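Side-chain contacts in peptide methionine sulfoxide reductase msrA/msrB (Neisseria meningitidis, PDB 3BQG), which reduces methionine sulfoxide in peptides and proteins back to methionine, and is seen here as its MsrA domain in the sulfenic acid form: residues A[17-22]-A[75-80]; A[31-36]-A[41-46]; A[54-59]-A[133-138]; A[59-64]-A[69-74]; A[105-110]-A[127-132]. The protein carries 1 engineered substitution. All coordinates share one frame; numbering follows the deposited sequence.

Contact 1: residues A[17-22]-A[75-80]; sequences EAYFQR and FFRVVD
Phe75 meets Phe20 at the root of its side chain and not through its ring. The far carbon of the Phe20 ring, CZ, comes to 4.0 Å from Phe75 N and lies 4.3 Å from Phe75 CB. Both phenylalanines also rest on Leu8 of strand 3-10, so helices 14-21 and 68-78 pack side by side on one face of the central mixed sheet of this alpha/beta MsrA fold. Further on, Arg77 offers its aliphatic chain to the hydroxyl of Tyr19, with CD 3.6 Å and CB 3.7 Å from Tyr19 OH. The two side chains cross at about a right angle. The bend of Arg77 at chi3 (-61°) carries the guanidinium on to the backbone oxygens of Lys160 and Glu163, while Tyr19 OH is hydrogen-bonded to Tyr74 O. Val78 then lays both methyls over one face of the Tyr19 ring. Val78 CG1 is 3.5 Å from Tyr19 CE1, and CG2 makes a CH-pi contact, 3.9 Å from the Tyr19 ring centroid and 19° off its normal. Tyr19 reaches this place because CG is anti to the backbone N (chi1 173°), which sends the phenol across the gap between the helices.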
# COMPACT_ATOMS: atom_id res chain seq x y z
N GLU A 17 3.71 -2.67 -5.30
CA GLU A 17 3.19 -3.98 -5.66
C GLU A 17 4.35 -4.94 -5.90
O GLU A 17 4.38 -6.05 -5.36
CB GLU A 17 2.35 -3.91 -6.94
CG GLU A 17 2.00 -5.30 -7.48
CD GLU A 17 1.62 -5.27 -8.94
OE1 GLU A 17 2.39 -4.72 -9.75
OE2 GLU A 17 0.54 -5.81 -9.28
N ALA A 18 5.31 -4.50 -6.71
CA ALA A 18 6.48 -5.31 -7.02
C ALA A 18 7.17 -5.74 -5.74
O ALA A 18 7.67 -6.86 -5.61
CB ALA A 18 7.44 -4.51 -7.89
N TYR A 19 7.19 -4.82 -4.78
CA TYR A 19 7.80 -5.07 -3.48
C TYR A 19 7.10 -6.19 -2.70
O TYR A 19 7.74 -7.13 -2.25
CB TYR A 19 7.78 -3.76 -2.67
CG TYR A 19 8.22 -3.87 -1.23
CD1 TYR A 19 9.56 -4.05 -0.90
CD2 TYR A 19 7.29 -3.76 -0.20
CE1 TYR A 19 9.96 -4.11 0.44
CE2 TYR A 19 7.68 -3.83 1.13
CZ TYR A 19 9.01 -4.00 1.45
OH TYR A 19 9.39 -4.04 2.77
N PHE A 20 5.78 -6.10 -2.56
CA PHE A 20 5.06 -7.12 -1.80
C PHE A 20 5.02 -8.51 -2.45
O PHE A 20 4.90 -9.52 -1.76
CB PHE A 20 3.64 -6.64 -1.47
CG PHE A 20 3.56 -5.88 -0.17
CD1 PHE A 20 3.44 -6.55 1.04
CD2 PHE A 20 3.71 -4.50 -0.15
CE1 PHE A 20 3.48 -5.87 2.25
CE2 PHE A 20 3.75 -3.79 1.05
CZ PHE A 20 3.64 -4.48 2.27
N GLN A 21 5.13 -8.57 -3.77
CA GLN A 21 5.12 -9.85 -4.48
C GLN A 21 6.35 -10.69 -4.15
O GLN A 21 6.29 -11.92 -4.18
CB GLN A 21 5.04 -9.63 -5.99
CG GLN A 21 3.64 -9.28 -6.49
CD GLN A 21 2.72 -10.49 -6.54
OE1 GLN A 21 2.68 -11.29 -5.62
NE2 GLN A 21 1.97 -10.61 -7.63
N ARG A 22 7.47 -10.04 -3.84
CA ARG A 22 8.71 -10.75 -3.52
C ARG A 22 8.73 -11.37 -2.13
O ARG A 22 9.63 -12.15 -1.81
CB ARG A 22 9.92 -9.81 -3.64
CG ARG A 22 10.31 -9.46 -5.07
CD ARG A 22 11.56 -8.59 -5.12
NE ARG A 22 12.72 -9.25 -4.50
CZ ARG A 22 13.91 -9.35 -5.08
NH1 ARG A 22 14.91 -9.96 -4.45
NH2 ARG A 22 14.11 -8.84 -6.29
N PHE A 75 5.66 -2.73 5.19
CA PHE A 75 5.12 -1.49 4.65
C PHE A 75 5.99 -0.32 5.09
O PHE A 75 6.48 0.44 4.26
CB PHE A 75 3.69 -1.30 5.16
CG PHE A 75 3.02 -0.04 4.68
CD1 PHE A 75 2.73 0.14 3.33
CD2 PHE A 75 2.61 0.93 5.59
CE1 PHE A 75 2.06 1.28 2.89
CE2 PHE A 75 1.93 2.08 5.16
CZ PHE A 75 1.65 2.25 3.80
N PHE A 76 6.18 -0.19 6.40
CA PHE A 76 6.97 0.89 6.98
C PHE A 76 8.43 0.91 6.55
O PHE A 76 9.08 1.95 6.63
CB PHE A 76 6.93 0.83 8.52
CG PHE A 76 5.56 1.05 9.11
CD1 PHE A 76 4.75 2.08 8.66
CD2 PHE A 76 5.09 0.22 10.12
CE1 PHE A 76 3.48 2.29 9.21
CE2 PHE A 76 3.83 0.41 10.68
CZ PHE A 76 3.02 1.45 10.22
N ARG A 77 8.95 -0.23 6.11
CA ARG A 77 10.33 -0.31 5.68
C ARG A 77 10.61 0.52 4.43
O ARG A 77 11.70 1.06 4.26
CB ARG A 77 10.71 -1.77 5.41
CG ARG A 77 12.12 -1.96 4.87
CD ARG A 77 12.44 -3.44 4.65
NE ARG A 77 12.37 -4.21 5.89
CZ ARG A 77 12.50 -5.54 5.95
NH1 ARG A 77 12.70 -6.23 4.84
NH2 ARG A 77 12.42 -6.17 7.12
N VAL A 78 9.62 0.63 3.55
CA VAL A 78 9.81 1.36 2.30
C VAL A 78 8.94 2.59 2.04
O VAL A 78 9.16 3.30 1.06
CB VAL A 78 9.66 0.38 1.11
CG1 VAL A 78 10.69 -0.75 1.24
CG2 VAL A 78 8.26 -0.19 1.08
N VAL A 79 7.96 2.83 2.91
CA VAL A 79 7.08 3.99 2.75
C VAL A 79 7.43 5.08 3.77
O VAL A 79 7.68 4.78 4.94
CB VAL A 79 5.60 3.57 2.92
CG1 VAL A 79 4.69 4.79 2.86
CG2 VAL A 79 5.21 2.56 1.83
N ASP A 80 7.48 6.33 3.32
CA ASP A 80 7.76 7.46 4.21
C ASP A 80 6.42 7.83 4.84
O ASP A 80 5.54 8.38 4.17
CB ASP A 80 8.31 8.65 3.43
CG ASP A 80 8.81 9.76 4.35
OD1 ASP A 80 8.22 9.94 5.43
OD2 ASP A 80 9.78 10.45 3.98

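Contact 2: residues A[31-36]-A[41-46]; sequences SGYANG and PSYEDV
Tyr33 is the residue through which strand 26-34 touches segment 41-46, and its side chain runs along Pro41, Val46 and Tyr43. At its base, Tyr33 CB packs 3.9 Å from Pro41 CG, the two side chains lying alongside one another but running in opposite directions. Over one face of the ring sits a methyl of Val46: CG2 is 3.6 Å from Tyr33 CD1 and 4.0 Å from the Tyr33 ring centroid, a CH-pi contact 28° off the normal. At the tip, Tyr33 OH lies 3.3 Å from Tyr43 CA and, in the plane of the Tyr43 ring, at its edge. The hydroxyl is hydrogen-bonded to Glu139 OE1, whose other oxygen takes Tyr43 N, so one carboxylate ties the phenol to the first turn of helix 43-48. That turn is closed by a capping box: Asp45 N donates to Ser42 OG (3.0 Å) and Ser42 N to Asp45 OD2 (2.9 Å), while Asp45 OD1 has a salt bridge to Arg49. Beyond Tyr33, Ala34 points away from segment 41-46 and packs on Thr56 and Phe135. In the sheet, strand 26-34 lies between strands 54-62 and 135-137, with backbone bonds from Gly32 to Thr56 and from Tyr33 to Tyr136; helix 43-48 leads from it into strand 54-62.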
# COMPACT_ATOMS: atom_id res chain seq x y z
N SER A 31 -2.89 -4.03 -7.75
CA SER A 31 -2.88 -2.57 -7.73
C SER A 31 -4.26 -2.04 -8.10
O SER A 31 -4.95 -2.61 -8.96
CB SER A 31 -1.84 -2.01 -8.71
OG SER A 31 -0.52 -2.24 -8.23
N GLY A 32 -4.67 -0.96 -7.45
CA GLY A 32 -5.98 -0.38 -7.72
C GLY A 32 -6.14 1.02 -7.16
O GLY A 32 -5.18 1.63 -6.69
N TYR A 33 -7.38 1.50 -7.18
CA TYR A 33 -7.72 2.85 -6.71
C TYR A 33 -8.69 2.72 -5.54
O TYR A 33 -9.76 2.13 -5.67
CB TYR A 33 -8.38 3.60 -7.86
CG TYR A 33 -7.64 3.42 -9.16
CD1 TYR A 33 -6.38 3.98 -9.35
CD2 TYR A 33 -8.17 2.65 -10.21
CE1 TYR A 33 -5.66 3.79 -10.52
CE2 TYR A 33 -7.47 2.45 -11.39
CZ TYR A 33 -6.21 3.03 -11.54
OH TYR A 33 -5.50 2.87 -12.71
N ALA A 34 -8.31 3.29 -4.39
CA ALA A 34 -9.14 3.16 -3.19
C ALA A 34 -9.60 4.46 -2.55
O ALA A 34 -8.96 5.50 -2.68
CB ALA A 34 -8.39 2.34 -2.15
N ASN A 35 -10.72 4.35 -1.84
CA ASN A 35 -11.32 5.47 -1.11
C ASN A 35 -11.41 6.77 -1.89
O ASN A 35 -10.95 7.82 -1.44
CB ASN A 35 -10.55 5.69 0.20
CG ASN A 35 -10.81 4.59 1.23
OD1 ASN A 35 -11.35 3.53 0.90
ND2 ASN A 35 -10.41 4.84 2.47
N GLY A 36 -12.01 6.68 -3.08
CA GLY A 36 -12.19 7.86 -3.90
C GLY A 36 -13.65 8.27 -3.78
O GLY A 36 -14.40 7.69 -2.99
N PRO A 41 -13.23 4.02 -11.29
CA PRO A 41 -12.44 5.02 -12.01
C PRO A 41 -11.36 4.39 -12.89
O PRO A 41 -10.96 3.24 -12.69
CB PRO A 41 -11.82 5.84 -10.88
CG PRO A 41 -11.57 4.79 -9.84
CD PRO A 41 -12.87 4.00 -9.86
N SER A 42 -10.90 5.16 -13.88
CA SER A 42 -9.85 4.72 -14.78
C SER A 42 -8.58 5.41 -14.29
O SER A 42 -8.64 6.31 -13.45
CB SER A 42 -10.14 5.16 -16.22
OG SER A 42 -10.16 6.58 -16.32
N TYR A 43 -7.43 5.00 -14.82
CA TYR A 43 -6.18 5.63 -14.42
C TYR A 43 -6.27 7.14 -14.69
O TYR A 43 -5.83 7.96 -13.88
CB TYR A 43 -5.00 5.05 -15.21
CG TYR A 43 -3.67 5.64 -14.82
CD1 TYR A 43 -3.09 5.35 -13.58
CD2 TYR A 43 -3.01 6.53 -15.66
CE1 TYR A 43 -1.89 5.94 -13.19
CE2 TYR A 43 -1.81 7.12 -15.29
CZ TYR A 43 -1.26 6.82 -14.05
OH TYR A 43 -0.09 7.44 -13.67
N GLU A 44 -6.86 7.49 -15.83
CA GLU A 44 -7.02 8.89 -16.21
C GLU A 44 -7.99 9.63 -15.29
O GLU A 44 -7.82 10.82 -15.04
CB GLU A 44 -7.50 9.00 -17.66
CG GLU A 44 -6.51 8.51 -18.71
CD GLU A 44 -6.21 7.03 -18.60
OE1 GLU A 44 -7.16 6.25 -18.35
OE2 GLU A 44 -5.03 6.64 -18.77
N ASP A 45 -9.01 8.94 -14.80
CA ASP A 45 -9.98 9.57 -13.90
C ASP A 45 -9.28 10.03 -12.62
O ASP A 45 -9.46 11.16 -12.16
CB ASP A 45 -11.10 8.59 -13.52
CG ASP A 45 -12.12 8.41 -14.62
OD1 ASP A 45 -12.38 9.37 -15.37
OD2 ASP A 45 -12.69 7.30 -14.73
N VAL A 46 -8.49 9.13 -12.05
CA VAL A 46 -7.77 9.40 -10.81
C VAL A 46 -6.67 10.45 -10.99
O VAL A 46 -6.59 11.42 -10.23
CB VAL A 46 -7.11 8.11 -10.27
CG1 VAL A 46 -6.41 8.39 -8.93
CG2 VAL A 46 -8.17 7.02 -10.10

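Contact 3: residues A[54-59]-A[133-138]; sequences AETVKV and KNFYDA
Thr56 and Phe135 have the nearest CA atoms across this pair of strands, 8.2 Å apart, because strand 26-34 runs between 54-62 and 135-137 in the sheet. With that strand interposed, the meeting is made by side chains on one face. Phe135 bridges the gap: a chi1 of -179° turns Phe135 CG directly away from its own amide nitrogen, and the ring extends past Ala34 to strand 54-62. The ring edge meets Thr56, with Phe135 CE1 3.9 Å from Thr56 O, which lies near the ring plane, and 4.1 Å from Thr56 CB. The far end meets Lys58, whose CB is 3.8 Å from Phe135 CZ and makes an off-centre CH-pi contact. Past CB the lysine chain bends at chi3 and chi4, and Lys58 NZ stays 6.0 Å from Asp137 OD1. Thr56 OG1 turns to its own strand and donates to Ala54 O. The pair is therefore held mainly by dispersion round one aromatic ring, with at most a faint electrostatic gain between ring edge and carbonyl oxygen.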
# COMPACT_ATOMS: atom_id res chain seq x y z
N ALA A 54 -6.80 6.88 -3.92
CA ALA A 54 -5.39 6.72 -3.60
C ALA A 54 -4.89 5.49 -4.34
O ALA A 54 -5.60 4.48 -4.42
CB ALA A 54 -5.23 6.52 -2.10
N GLU A 55 -3.68 5.56 -4.90
CA GLU A 55 -3.14 4.38 -5.57
C GLU A 55 -2.87 3.43 -4.41
O GLU A 55 -2.15 3.75 -3.47
CB GLU A 55 -1.88 4.73 -6.36
CG GLU A 55 -2.24 5.29 -7.74
CD GLU A 55 -1.04 5.59 -8.62
OE1 GLU A 55 -0.03 4.87 -8.51
OE2 GLU A 55 -1.13 6.54 -9.42
N THR A 56 -3.50 2.27 -4.48
CA THR A 56 -3.43 1.29 -3.41
C THR A 56 -3.12 -0.11 -3.91
O THR A 56 -3.40 -0.45 -5.07
CB THR A 56 -4.80 1.27 -2.67
OG1 THR A 56 -5.11 2.59 -2.20
CG2 THR A 56 -4.78 0.30 -1.49
N VAL A 57 -2.54 -0.93 -3.04
CA VAL A 57 -2.22 -2.30 -3.39
C VAL A 57 -2.97 -3.20 -2.43
O VAL A 57 -2.78 -3.12 -1.21
CB VAL A 57 -0.70 -2.59 -3.27
CG1 VAL A 57 -0.43 -4.06 -3.54
CG2 VAL A 57 0.08 -1.72 -4.25
N LYS A 58 -3.86 -4.03 -2.97
CA LYS A 58 -4.63 -4.97 -2.16
C LYS A 58 -3.72 -6.18 -1.95
O LYS A 58 -3.42 -6.92 -2.89
CB LYS A 58 -5.90 -5.39 -2.91
CG LYS A 58 -6.74 -6.46 -2.21
CD LYS A 58 -8.02 -6.77 -2.99
CE LYS A 58 -7.74 -7.53 -4.29
NZ LYS A 58 -7.40 -8.98 -4.07
N VAL A 59 -3.27 -6.38 -0.72
CA VAL A 59 -2.36 -7.47 -0.40
C VAL A 59 -3.06 -8.65 0.28
O VAL A 59 -3.69 -8.49 1.31
CB VAL A 59 -1.22 -6.99 0.54
CG1 VAL A 59 -0.27 -8.15 0.85
CG2 VAL A 59 -0.47 -5.84 -0.12
N LYS A 133 -13.40 2.06 1.94
CA LYS A 133 -14.71 2.50 1.48
C LYS A 133 -15.00 1.93 0.10
O LYS A 133 -16.12 1.50 -0.19
CB LYS A 133 -14.76 4.03 1.44
CG LYS A 133 -14.72 4.70 2.81
CD LYS A 133 -14.34 6.17 2.70
CE LYS A 133 -15.02 6.87 1.51
NZ LYS A 133 -14.42 6.49 0.18
N ASN A 134 -13.99 1.94 -0.75
CA ASN A 134 -14.11 1.40 -2.09
C ASN A 134 -12.74 1.07 -2.68
O ASN A 134 -11.75 1.74 -2.38
CB ASN A 134 -14.87 2.39 -3.00
CG ASN A 134 -14.22 3.75 -3.06
OD1 ASN A 134 -13.28 3.98 -3.83
ND2 ASN A 134 -14.70 4.68 -2.24
N PHE A 135 -12.70 0.00 -3.48
CA PHE A 135 -11.47 -0.40 -4.14
C PHE A 135 -11.81 -0.92 -5.52
O PHE A 135 -12.72 -1.74 -5.67
CB PHE A 135 -10.73 -1.50 -3.38
CG PHE A 135 -9.44 -1.92 -4.04
CD1 PHE A 135 -8.27 -1.20 -3.84
CD2 PHE A 135 -9.41 -3.01 -4.91
CE1 PHE A 135 -7.08 -1.55 -4.48
CE2 PHE A 135 -8.23 -3.38 -5.56
CZ PHE A 135 -7.06 -2.65 -5.35
N TYR A 136 -11.07 -0.45 -6.52
CA TYR A 136 -11.28 -0.86 -7.91
C TYR A 136 -9.92 -1.20 -8.53
O TYR A 136 -8.99 -0.40 -8.47
CB TYR A 136 -11.94 0.28 -8.68
CG TYR A 136 -13.23 0.74 -8.04
CD1 TYR A 136 -14.42 0.02 -8.21
CD2 TYR A 136 -13.26 1.85 -7.20
CE1 TYR A 136 -15.60 0.40 -7.57
CE2 TYR A 136 -14.43 2.24 -6.55
CZ TYR A 136 -15.59 1.51 -6.74
OH TYR A 136 -16.75 1.89 -6.09
N ASP A 137 -9.82 -2.40 -9.11
CA ASP A 137 -8.58 -2.86 -9.75
C ASP A 137 -8.11 -1.92 -10.85
O ASP A 137 -8.92 -1.39 -11.61
CB ASP A 137 -8.78 -4.24 -10.40
CG ASP A 137 -9.07 -5.33 -9.40
OD1 ASP A 137 -9.25 -5.04 -8.20
OD2 ASP A 137 -9.12 -6.50 -9.83
N ALA A 138 -6.79 -1.72 -10.94
CA ALA A 138 -6.23 -0.87 -11.98
C ALA A 138 -6.24 -1.69 -13.27
O ALA A 138 -6.40 -2.91 -13.24
CB ALA A 138 -4.80 -0.49 -11.63

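Contact 4: residues A[59-64]-A[69-74]; sequences VTYDAD and DDILQY
Ile71 lies over one face of the Tyr61 ring, and this CH-pi contact carries the meeting of strand 54-62 with helix 68-78. Ile71 CG1 stands above the ring centre, 3.9 Å from the Tyr61 centroid and only 11° off the normal. Tyr61 turns its ring to the helix with chi1 at 57°, which sets CG between the backbone N and the carbonyl carbon. Plain apolar packing extends the contact: Ile71 CD1 is 4.0 Å from Tyr61 CB, and two residues back along the strand, on the same face, Ile71 CD1 reaches Val59 CG1 at 4.4 Å. Ile6 of strand 3-10 and Phe20 of helix 14-21 also touch Ile71. No hydrogen bond crosses between the two segments; at the end of the strand Asp62 OD1 accepts from Asp64 N at 2.7 Å in an Asx turn. The chemistry thus divides in two: an Asx turn begins on the last strand residue, where the chain leaves the sheet, while a buried hydrocarbon and aromatic surface holds the returning helix on the sheet with no hydrogen bond between the two segments.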
# COMPACT_ATOMS: atom_id res chain seq x y z
N VAL A 59 -3.27 -6.38 -0.72
CA VAL A 59 -2.36 -7.47 -0.40
C VAL A 59 -3.06 -8.65 0.28
O VAL A 59 -3.69 -8.49 1.31
CB VAL A 59 -1.22 -6.99 0.54
CG1 VAL A 59 -0.27 -8.15 0.85
CG2 VAL A 59 -0.47 -5.84 -0.12
N THR A 60 -2.92 -9.82 -0.33
CA THR A 60 -3.50 -11.05 0.21
C THR A 60 -2.33 -11.87 0.71
O THR A 60 -1.40 -12.17 -0.04
CB THR A 60 -4.27 -11.84 -0.87
OG1 THR A 60 -5.35 -11.04 -1.37
CG2 THR A 60 -4.82 -13.14 -0.29
N TYR A 61 -2.37 -12.24 1.99
CA TYR A 61 -1.28 -13.01 2.56
C TYR A 61 -1.73 -14.28 3.27
O TYR A 61 -2.91 -14.44 3.61
CB TYR A 61 -0.47 -12.13 3.53
CG TYR A 61 -1.30 -11.51 4.64
CD1 TYR A 61 -1.31 -12.06 5.93
CD2 TYR A 61 -2.07 -10.37 4.40
CE1 TYR A 61 -2.08 -11.49 6.95
CE2 TYR A 61 -2.84 -9.79 5.41
CZ TYR A 61 -2.84 -10.35 6.68
OH TYR A 61 -3.60 -9.78 7.68
N ASP A 62 -0.78 -15.19 3.47
CA ASP A 62 -1.04 -16.45 4.15
C ASP A 62 -1.08 -16.16 5.64
O ASP A 62 -0.04 -15.91 6.26
CB ASP A 62 0.08 -17.45 3.84
CG ASP A 62 -0.21 -18.84 4.38
OD1 ASP A 62 -0.71 -18.95 5.52
OD2 ASP A 62 0.08 -19.83 3.66
N ALA A 63 -2.28 -16.19 6.22
CA ALA A 63 -2.46 -15.91 7.64
C ALA A 63 -1.63 -16.81 8.54
O ALA A 63 -1.37 -16.46 9.70
CB ALA A 63 -3.94 -16.02 8.00
N ASP A 64 -1.20 -17.96 8.03
CA ASP A 64 -0.39 -18.87 8.82
C ASP A 64 1.11 -18.58 8.73
O ASP A 64 1.90 -19.15 9.48
CB ASP A 64 -0.67 -20.32 8.42
CG ASP A 64 -2.03 -20.80 8.87
OD1 ASP A 64 -2.40 -20.52 10.03
OD2 ASP A 64 -2.74 -21.46 8.07
N ASP A 69 0.77 -7.45 11.53
CA ASP A 69 1.90 -6.63 11.94
C ASP A 69 3.09 -6.85 11.03
O ASP A 69 3.77 -5.89 10.66
CB ASP A 69 2.31 -6.92 13.38
CG ASP A 69 3.45 -6.02 13.83
OD1 ASP A 69 3.22 -4.79 13.94
OD2 ASP A 69 4.57 -6.54 14.06
N ASP A 70 3.37 -8.10 10.69
CA ASP A 70 4.49 -8.39 9.80
C ASP A 70 4.29 -7.58 8.53
O ASP A 70 5.20 -6.91 8.05
CB ASP A 70 4.56 -9.88 9.43
CG ASP A 70 4.80 -10.77 10.63
OD1 ASP A 70 5.35 -10.30 11.65
OD2 ASP A 70 4.44 -11.97 10.55
N ILE A 71 3.07 -7.64 7.98
CA ILE A 71 2.75 -6.91 6.76
C ILE A 71 2.99 -5.41 6.95
O ILE A 71 3.52 -4.74 6.06
CB ILE A 71 1.27 -7.12 6.35
CG1 ILE A 71 1.04 -8.58 5.94
CG2 ILE A 71 0.90 -6.18 5.21
CD1 ILE A 71 1.80 -9.00 4.68
N LEU A 72 2.60 -4.88 8.11
CA LEU A 72 2.79 -3.46 8.37
C LEU A 72 4.27 -3.10 8.49
O LEU A 72 4.69 -2.02 8.06
CB LEU A 72 2.02 -3.04 9.62
CG LEU A 72 0.50 -3.13 9.49
CD1 LEU A 72 -0.17 -2.63 10.77
CD2 LEU A 72 0.03 -2.31 8.30
N GLN A 73 5.08 -3.98 9.08
CA GLN A 73 6.50 -3.70 9.21
C GLN A 73 7.14 -3.61 7.82
O GLN A 73 7.96 -2.72 7.57
CB GLN A 73 7.20 -4.77 10.05
CG GLN A 73 6.70 -4.81 11.49
CD GLN A 73 6.83 -3.47 12.20
OE1 GLN A 73 5.85 -2.92 12.71
NE2 GLN A 73 8.05 -2.95 12.25
N TYR A 74 6.77 -4.51 6.92
CA TYR A 74 7.29 -4.49 5.55
C TYR A 74 6.88 -3.17 4.89
O TYR A 74 7.64 -2.58 4.12
CB TYR A 74 6.74 -5.67 4.74
CG TYR A 74 7.46 -6.98 4.97
CD1 TYR A 74 8.79 -7.15 4.57
CD2 TYR A 74 6.81 -8.07 5.55
CE1 TYR A 74 9.45 -8.36 4.74
CE2 TYR A 74 7.45 -9.29 5.73
CZ TYR A 74 8.77 -9.43 5.31
OH TYR A 74 9.42 -10.64 5.45

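Contact 5: residues A[105-110]-A[127-132]; sequences AEKAVI and VENEPL
Asn129 pushes its side chain against Ile110 and up to the backbone of Lys107. Asn129 CB is 4.2 Å from Ile110 CG2, a marginal touch that tightens at the next atom, where Asn129 CG lies 3.5 Å from the same methyl. There the amide divides. Asn129 OD1 presses on hydrocarbon, 3.4 Å from Ile110 CG2; it is buried by the contact and has no hydrogen-bond partner in the model. Asn129 ND2 goes the other way and donates to Lys107 O at 3.3 Å, a weak bond on length although it is almost straight (177°). The setting is a beta-alpha-beta unit, strand 97-101, helix 106-117 and strand 128-131, in which the two strands are parallel neighbours; the axes of 106-110 and 128-131 run antiparallel, at 174° and 8.7 Å at closest approach. Ile110 also packs on Val99 of the first strand. Lys107 makes a second link from the helix: its chain, extended until it bends at chi4 (64°), brings Lys107 NZ to 3.3 Å from Asn129 O, again a weak bond. The same ammonium is hydrogen-bonded to Tyr101 OH, while Glu130 OE2 remains 6.9 Å from Lys107 NZ, too far for a direct ion pair.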
# COMPACT_ATOMS: atom_id res chain seq x y z
N ALA A 105 -12.06 -4.77 13.57
CA ALA A 105 -11.18 -5.14 14.68
C ALA A 105 -9.72 -4.81 14.37
O ALA A 105 -8.90 -4.72 15.28
CB ALA A 105 -11.31 -6.64 14.99
N GLU A 106 -9.42 -4.61 13.09
CA GLU A 106 -8.05 -4.30 12.66
C GLU A 106 -7.63 -2.85 12.88
O GLU A 106 -6.44 -2.53 12.82
CB GLU A 106 -7.87 -4.69 11.19
CG GLU A 106 -8.17 -6.16 10.93
CD GLU A 106 -7.94 -6.58 9.49
OE1 GLU A 106 -8.42 -5.87 8.58
OE2 GLU A 106 -7.30 -7.63 9.27
N LYS A 107 -8.60 -1.98 13.15
CA LYS A 107 -8.30 -0.57 13.36
C LYS A 107 -7.34 -0.37 14.53
O LYS A 107 -6.34 0.35 14.42
CB LYS A 107 -9.58 0.22 13.63
CG LYS A 107 -9.38 1.73 13.60
CD LYS A 107 -10.60 2.48 14.08
CE LYS A 107 -10.45 3.97 13.85
NZ LYS A 107 -10.36 4.28 12.39
N ALA A 108 -7.64 -1.01 15.66
CA ALA A 108 -6.82 -0.88 16.86
C ALA A 108 -5.43 -1.47 16.63
O ALA A 108 -4.44 -0.94 17.11
CB ALA A 108 -7.50 -1.58 18.03
N VAL A 109 -5.35 -2.56 15.88
CA VAL A 109 -4.06 -3.18 15.60
C VAL A 109 -3.19 -2.24 14.77
O VAL A 109 -1.99 -2.09 15.03
CB VAL A 109 -4.23 -4.51 14.86
CG1 VAL A 109 -2.87 -5.09 14.50
CG2 VAL A 109 -4.98 -5.49 15.74
N ILE A 110 -3.80 -1.61 13.77
CA ILE A 110 -3.08 -0.68 12.90
C ILE A 110 -2.62 0.56 13.67
O ILE A 110 -1.49 1.01 13.49
CB ILE A 110 -3.97 -0.27 11.71
CG1 ILE A 110 -4.31 -1.52 10.89
CG2 ILE A 110 -3.25 0.77 10.85
CD1 ILE A 110 -5.31 -1.27 9.78
N VAL A 127 0.15 8.80 8.13
CA VAL A 127 -0.47 7.66 7.46
C VAL A 127 -1.94 7.51 7.85
O VAL A 127 -2.28 7.55 9.04
CB VAL A 127 0.27 6.35 7.81
CG1 VAL A 127 -0.42 5.15 7.16
CG2 VAL A 127 1.73 6.44 7.37
N GLU A 128 -2.82 7.35 6.87
CA GLU A 128 -4.26 7.18 7.13
C GLU A 128 -4.53 5.78 7.69
O GLU A 128 -3.82 4.83 7.37
CB GLU A 128 -5.08 7.39 5.85
CG GLU A 128 -5.02 8.82 5.30
CD GLU A 128 -5.91 9.05 4.09
OE1 GLU A 128 -6.18 8.10 3.32
OE2 GLU A 128 -6.34 10.20 3.89
N ASN A 129 -5.56 5.68 8.53
CA ASN A 129 -5.97 4.43 9.15
C ASN A 129 -7.49 4.48 9.20
O ASN A 129 -8.07 5.06 10.11
CB ASN A 129 -5.41 4.33 10.58
CG ASN A 129 -5.86 3.07 11.31
OD1 ASN A 129 -6.40 2.15 10.70
ND2 ASN A 129 -5.61 3.02 12.61
N GLU A 130 -8.15 3.88 8.21
CA GLU A 130 -9.60 3.93 8.16
C GLU A 130 -10.18 2.79 7.33
O GLU A 130 -9.46 2.13 6.58
CB GLU A 130 -10.04 5.29 7.60
CG GLU A 130 -9.69 5.49 6.13
CD GLU A 130 -9.91 6.92 5.67
OE1 GLU A 130 -10.16 7.12 4.47
OE2 GLU A 130 -9.81 7.84 6.51
N PRO A 131 -11.50 2.55 7.45
CA PRO A 131 -12.13 1.47 6.69
C PRO A 131 -11.95 1.63 5.19
O PRO A 131 -11.81 2.75 4.68
CB PRO A 131 -13.61 1.59 7.08
CG PRO A 131 -13.59 2.29 8.41
CD PRO A 131 -12.51 3.32 8.20
N LEU A 132 -11.91 0.51 4.47
CA LEU A 132 -11.82 0.56 3.02
C LEU A 132 -13.24 0.90 2.58
O LEU A 132 -14.17 0.13 2.83
CB LEU A 132 -11.43 -0.79 2.44
CG LEU A 132 -11.47 -0.81 0.90
CD1 LEU A 132 -10.17 -0.26 0.34
CD2 LEU A 132 -11.72 -2.22 0.40

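From the N terminus, helix 14-21 opens the wide loop that contact 1 closes at the end of helix 68-78. Nested inside it are two short closures: contact 2 folds helix 43-48 back on strand 26-34, and contact 4 returns helix 68-78 to strand 54-62. Contact 3 starts on that same strand, sharing Val59 with contact 4, and closes only at strand 135-137; it therefore crosses contact 1 and encloses contact 4 as well as contact 5, the strand-helix pairing near the opposite edge of the sheet. Contacts 2 and 3 touch through Gly32 and Thr56, while Asn35 reaches Glu130 of contact 5, and Tyr19 joins contacts 1 and 4 through Tyr74.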